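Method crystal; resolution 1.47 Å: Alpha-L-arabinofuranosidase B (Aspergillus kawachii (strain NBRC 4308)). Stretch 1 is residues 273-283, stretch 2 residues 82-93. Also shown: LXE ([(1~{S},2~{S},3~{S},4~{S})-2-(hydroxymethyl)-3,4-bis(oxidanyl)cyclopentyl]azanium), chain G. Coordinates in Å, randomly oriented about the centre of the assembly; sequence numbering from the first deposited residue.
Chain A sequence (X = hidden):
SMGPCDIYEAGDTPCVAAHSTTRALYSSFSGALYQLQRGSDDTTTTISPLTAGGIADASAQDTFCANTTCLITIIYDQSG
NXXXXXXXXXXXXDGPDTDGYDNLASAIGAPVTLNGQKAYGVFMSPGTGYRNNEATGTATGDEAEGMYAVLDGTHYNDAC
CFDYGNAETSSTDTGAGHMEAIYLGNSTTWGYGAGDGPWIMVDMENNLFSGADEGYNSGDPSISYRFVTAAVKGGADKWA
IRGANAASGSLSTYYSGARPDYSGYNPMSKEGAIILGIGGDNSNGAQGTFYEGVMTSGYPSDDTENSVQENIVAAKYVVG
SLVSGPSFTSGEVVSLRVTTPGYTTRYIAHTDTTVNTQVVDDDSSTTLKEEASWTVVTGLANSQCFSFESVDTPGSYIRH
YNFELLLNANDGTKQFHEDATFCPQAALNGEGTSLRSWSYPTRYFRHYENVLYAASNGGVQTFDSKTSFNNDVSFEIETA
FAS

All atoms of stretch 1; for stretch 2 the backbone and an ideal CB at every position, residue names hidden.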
# COMPACT_ATOMS: atom_id res chain seq x y z
N ALA A 273 -15.12 -1.35 -15.37
CA ALA A 273 -13.81 -0.73 -15.10
C ALA A 273 -13.17 -1.49 -13.93
O ALA A 273 -13.92 -2.13 -13.17
CB ALA A 273 -13.96 0.73 -14.77
N ILE A 274 -11.87 -1.32 -13.77
CA ILE A 274 -11.17 -1.93 -12.63
C ILE A 274 -10.49 -0.84 -11.82
O ILE A 274 -9.78 0.00 -12.41
CB ILE A 274 -10.14 -2.95 -13.13
CG1 ILE A 274 -10.75 -3.90 -14.14
CG2 ILE A 274 -9.52 -3.68 -11.94
CD1 ILE A 274 -9.74 -4.89 -14.73
N ILE A 275 -10.66 -0.91 -10.50
CA ILE A 275 -10.00 0.05 -9.58
C ILE A 275 -9.13 -0.72 -8.59
O ILE A 275 -9.45 -1.90 -8.29
CB ILE A 275 -10.99 0.92 -8.81
CG1 ILE A 275 -12.04 0.08 -8.10
CG2 ILE A 275 -11.58 1.98 -9.74
CD1 ILE A 275 -13.06 0.85 -7.27
N LEU A 276 -8.10 -0.08 -8.10
CA LEU A 276 -7.28 -0.63 -7.01
C LEU A 276 -6.89 0.52 -6.08
O LEU A 276 -6.21 1.47 -6.54
CB LEU A 276 -6.04 -1.32 -7.56
CG LEU A 276 -5.06 -1.75 -6.47
CD1 LEU A 276 -5.67 -2.72 -5.49
CD2 LEU A 276 -3.83 -2.35 -7.10
N GLY A 277 -7.34 0.45 -4.83
CA GLY A 277 -6.86 1.35 -3.76
C GLY A 277 -7.76 2.54 -3.50
O GLY A 277 -7.46 3.29 -2.59
N ILE A 278 -8.80 2.70 -4.30
CA ILE A 278 -9.66 3.91 -4.38
C ILE A 278 -11.10 3.49 -4.54
O ILE A 278 -11.40 2.33 -4.90
CB ILE A 278 -9.22 4.79 -5.56
CG1 ILE A 278 -9.17 3.98 -6.85
CG2 ILE A 278 -7.91 5.48 -5.24
CD1 ILE A 278 -9.15 4.82 -8.09
N GLY A 279 -12.03 4.42 -4.29
CA GLY A 279 -13.43 4.18 -4.65
C GLY A 279 -13.72 4.48 -6.09
O GLY A 279 -12.82 4.99 -6.85
N GLY A 280 -14.90 4.08 -6.55
CA GLY A 280 -15.23 4.20 -7.98
C GLY A 280 -15.34 5.66 -8.41
O GLY A 280 -15.07 5.93 -9.58
N ASP A 281 -15.63 6.56 -7.47
CA ASP A 281 -15.67 8.02 -7.76
C ASP A 281 -14.32 8.68 -7.53
O ASP A 281 -14.16 9.92 -7.45
CB ASP A 281 -16.76 8.69 -6.91
CG ASP A 281 -16.59 8.48 -5.43
OD1 ASP A 281 -15.55 7.89 -5.00
OD2 ASP A 281 -17.52 8.87 -4.69
N ASN A 282 -13.25 7.88 -7.42
CA ASN A 282 -11.88 8.32 -7.08
C ASN A 282 -11.77 8.80 -5.63
O ASN A 282 -10.83 9.50 -5.34
CB ASN A 282 -11.28 9.33 -8.08
CG ASN A 282 -9.78 9.43 -7.91
OD1 ASN A 282 -9.17 10.55 -7.82
ND2 ASN A 282 -9.17 8.25 -7.83
N SER A 283 -12.66 8.40 -4.74
CA SER A 283 -12.43 8.61 -3.30
C SER A 283 -11.03 8.06 -3.01
O SER A 283 -10.82 6.88 -3.31
CB SER A 283 -13.45 7.94 -2.43
OG SER A 283 -14.76 8.54 -2.58
N UNK A 82 -5.52 -7.29 -21.72
CA UNK A 82 -5.04 -5.91 -21.81
C UNK A 82 -5.47 -5.03 -20.65
O UNK A 82 -5.31 -3.83 -20.73
CB UNK A 82 -5.53 -5.28 -23.12
N UNK A 83 -5.98 -5.61 -19.55
CA UNK A 83 -6.59 -4.85 -18.45
C UNK A 83 -5.52 -4.36 -17.47
O UNK A 83 -5.70 -4.52 -16.23
CB UNK A 83 -7.62 -5.71 -17.72
N UNK A 84 -4.46 -3.76 -17.95
CA UNK A 84 -3.34 -3.30 -17.10
C UNK A 84 -3.81 -2.13 -16.24
O UNK A 84 -4.63 -1.28 -16.67
CB UNK A 84 -2.13 -2.89 -17.95
N UNK A 85 -3.36 -2.09 -14.99
CA UNK A 85 -3.68 -1.00 -14.07
C UNK A 85 -2.60 0.08 -14.13
O UNK A 85 -1.40 -0.22 -13.99
CB UNK A 85 -3.83 -1.53 -12.64
N UNK A 86 -3.02 1.32 -14.36
CA UNK A 86 -2.16 2.49 -14.49
C UNK A 86 -2.60 3.59 -13.50
O UNK A 86 -3.66 3.48 -12.82
CB UNK A 86 -2.19 3.01 -15.93
N UNK A 87 -1.83 4.64 -13.44
CA UNK A 87 -2.07 5.74 -12.48
C UNK A 87 -3.52 6.20 -12.59
O UNK A 87 -3.97 6.53 -13.70
CB UNK A 87 -1.12 6.91 -12.73
N UNK A 88 -4.27 6.21 -11.49
CA UNK A 88 -5.70 6.47 -11.55
C UNK A 88 -5.91 7.97 -11.82
O UNK A 88 -5.27 8.86 -11.23
CB UNK A 88 -6.39 6.04 -10.26
N UNK A 89 -6.91 8.25 -12.69
CA UNK A 89 -7.22 9.64 -13.03
C UNK A 89 -8.17 10.31 -12.05
O UNK A 89 -8.92 9.69 -11.32
CB UNK A 89 -7.82 9.70 -14.43
N UNK A 90 -8.26 11.65 -12.13
CA UNK A 90 -9.27 12.35 -11.36
C UNK A 90 -10.68 11.89 -11.75
O UNK A 90 -10.93 11.52 -12.91
CB UNK A 90 -9.13 13.86 -11.56
N UNK A 91 -11.59 11.97 -10.81
CA UNK A 91 -13.00 11.63 -11.05
C UNK A 91 -13.91 12.56 -10.26
O UNK A 91 -13.64 13.79 -10.22
CB UNK A 91 -13.28 10.17 -10.67
N UNK A 92 -14.89 12.00 -9.57
CA UNK A 92 -15.72 12.76 -8.63
C UNK A 92 -14.88 13.51 -7.64
O UNK A 92 -15.18 14.67 -7.31
CB UNK A 92 -16.69 11.84 -7.89
N UNK A 93 -13.77 12.89 -7.17
CA UNK A 93 -12.75 13.51 -6.34
C UNK A 93 -11.46 13.60 -7.12
O UNK A 93 -11.13 12.73 -7.97
CB UNK A 93 -12.54 12.73 -5.04
C1' LXE G . -19.30 5.83 -4.37
C2' LXE G . -17.85 5.39 -4.53
O2' LXE G . -17.56 5.04 -5.83
C3' LXE G . -17.81 4.26 -3.59
O3' LXE G . -16.39 3.82 -3.43
C4' LXE G . -18.32 4.91 -2.32
C5' LXE G . -18.90 3.92 -1.34
O5' LXE G . -19.89 3.07 -1.88
C6' LXE G . -19.39 5.94 -2.86
N1' LXE G . -18.95 7.27 -2.37

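Position 82 lies beyond the reach of stretch 1, but its phi of 82° favours a residue without a CB, and the deposited residue is Gly82. At position 83 CA-to-CB points toward stretch 1, and the ideal CB lies 3.8 Å from Ile274 CD1. A side chain that gives the methyl a carbon to rest on would serve, whether polar or apolar beyond it. It is Asn83: its CB packs 3.7 Å from Ile274 CD1, while its amide is hydrogen-bonded elsewhere in the structure. Position 84 points away, so stretch 1 sets no preference; it is His84.

Position 85 also points toward stretch 1, yet nothing there comes within 5.5 Å of its ideal CB. The gap is bordered by the hydrocarbon side chains of Ile274 and Leu276, so a medium or large aliphatic residue such as leucine, isoleucine or methionine would suit. Leu85 fills it in the m,t rotamer, with CD2 3.8 Å from Ile274 CG2 and CD1 4.1 Å from Leu276 CB, bridging the two strand residues.

Positions 86 and 87 are out of reach and leave the choice open; they are Thr86 and Gln87. At 88 the ideal CB is already 3.7 Å from Ile278 CD1. A small apolar residue suits so close an approach, and Ala88 makes the contact with its single methyl, CB to Ile278 CD1 3.8 Å.

Positions 89 and 90 both point away, and their phi values of -85° and -61° are compatible with proline among many residues. They are Pro89 and Pro90, whose rings stiffen the chain as it passes Asn282.

At 91, phi/psi of -143/-132° is unusual for a residue with a side chain, and an ideal CB would sit a tight 3.4 Å from Asn282 CB. Glycine fits best, and Gly91 is found. At 92 the backbone angles are ordinary, but an ideal CB would be a tight 3.2 Å from Asp281 O; Gly92 avoids this crowding.

Position 93 points toward stretch 1, its ideal CB 3.7 Å from Asn282 O. Whatever the side chain, its backbone N can donate to Asp281 O. Beyond CB, the Asp281 carboxylate and Ser283 hydroxyl could receive a polar group or the polarised rim of an aromatic ring. Phe93 makes the backbone hydrogen bond, N to Asp281 O 3.0 Å, and presents its ring edge to the carboxylate, CE2 to Asp281 OD2 3.5 Å. The same CE2 lies 3.4 Å from Ser283 OG. Asp281 OD2 also accepts a hydrogen bond from LXE N1' at 3.2 Å, so the ring borders a ligand-binding carboxylate.

Stretch 2 82-93: GNHLTQAPPGGF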
# COMPACT_ATOMS: atom_id res chain seq x y z
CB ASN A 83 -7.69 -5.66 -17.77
CG ASN A 83 -8.80 -5.96 -18.74
OD1 ASN A 83 -9.07 -5.08 -19.60
ND2 ASN A 83 -9.47 -7.10 -18.61
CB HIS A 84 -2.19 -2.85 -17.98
CG HIS A 84 -1.87 -3.78 -19.09
ND1 HIS A 84 -1.64 -5.12 -18.90
CD2 HIS A 84 -1.69 -3.52 -20.41
CE1 HIS A 84 -1.34 -5.66 -20.07
NE2 HIS A 84 -1.40 -4.70 -21.03
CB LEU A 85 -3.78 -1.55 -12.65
CG LEU A 85 -4.88 -2.55 -12.42
CD1 LEU A 85 -4.82 -3.09 -11.00
CD2 LEU A 85 -6.23 -1.94 -12.67
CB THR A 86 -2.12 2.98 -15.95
OG1 THR A 86 -3.44 3.38 -16.29
CG2 THR A 86 -1.53 1.95 -16.89
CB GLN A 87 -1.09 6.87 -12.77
CG GLN A 87 -1.01 7.92 -11.67
CD GLN A 87 0.09 8.92 -11.94
OE1 GLN A 87 0.79 8.85 -12.98
NE2 GLN A 87 0.33 9.84 -11.01
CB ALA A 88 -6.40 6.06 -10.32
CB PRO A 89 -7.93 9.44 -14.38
CG PRO A 89 -8.69 8.15 -14.22
CD PRO A 89 -7.71 7.28 -13.43
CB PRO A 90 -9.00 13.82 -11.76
CG PRO A 90 -8.44 13.74 -13.11
CD PRO A 90 -7.52 12.51 -13.06
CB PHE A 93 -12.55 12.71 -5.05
CG PHE A 93 -13.75 12.68 -4.16
CD1 PHE A 93 -13.94 13.68 -3.22
CD2 PHE A 93 -14.69 11.68 -4.26
CE1 PHE A 93 -15.03 13.64 -2.37
CE2 PHE A 93 -15.81 11.65 -3.45
CZ PHE A 93 -15.98 12.65 -2.50
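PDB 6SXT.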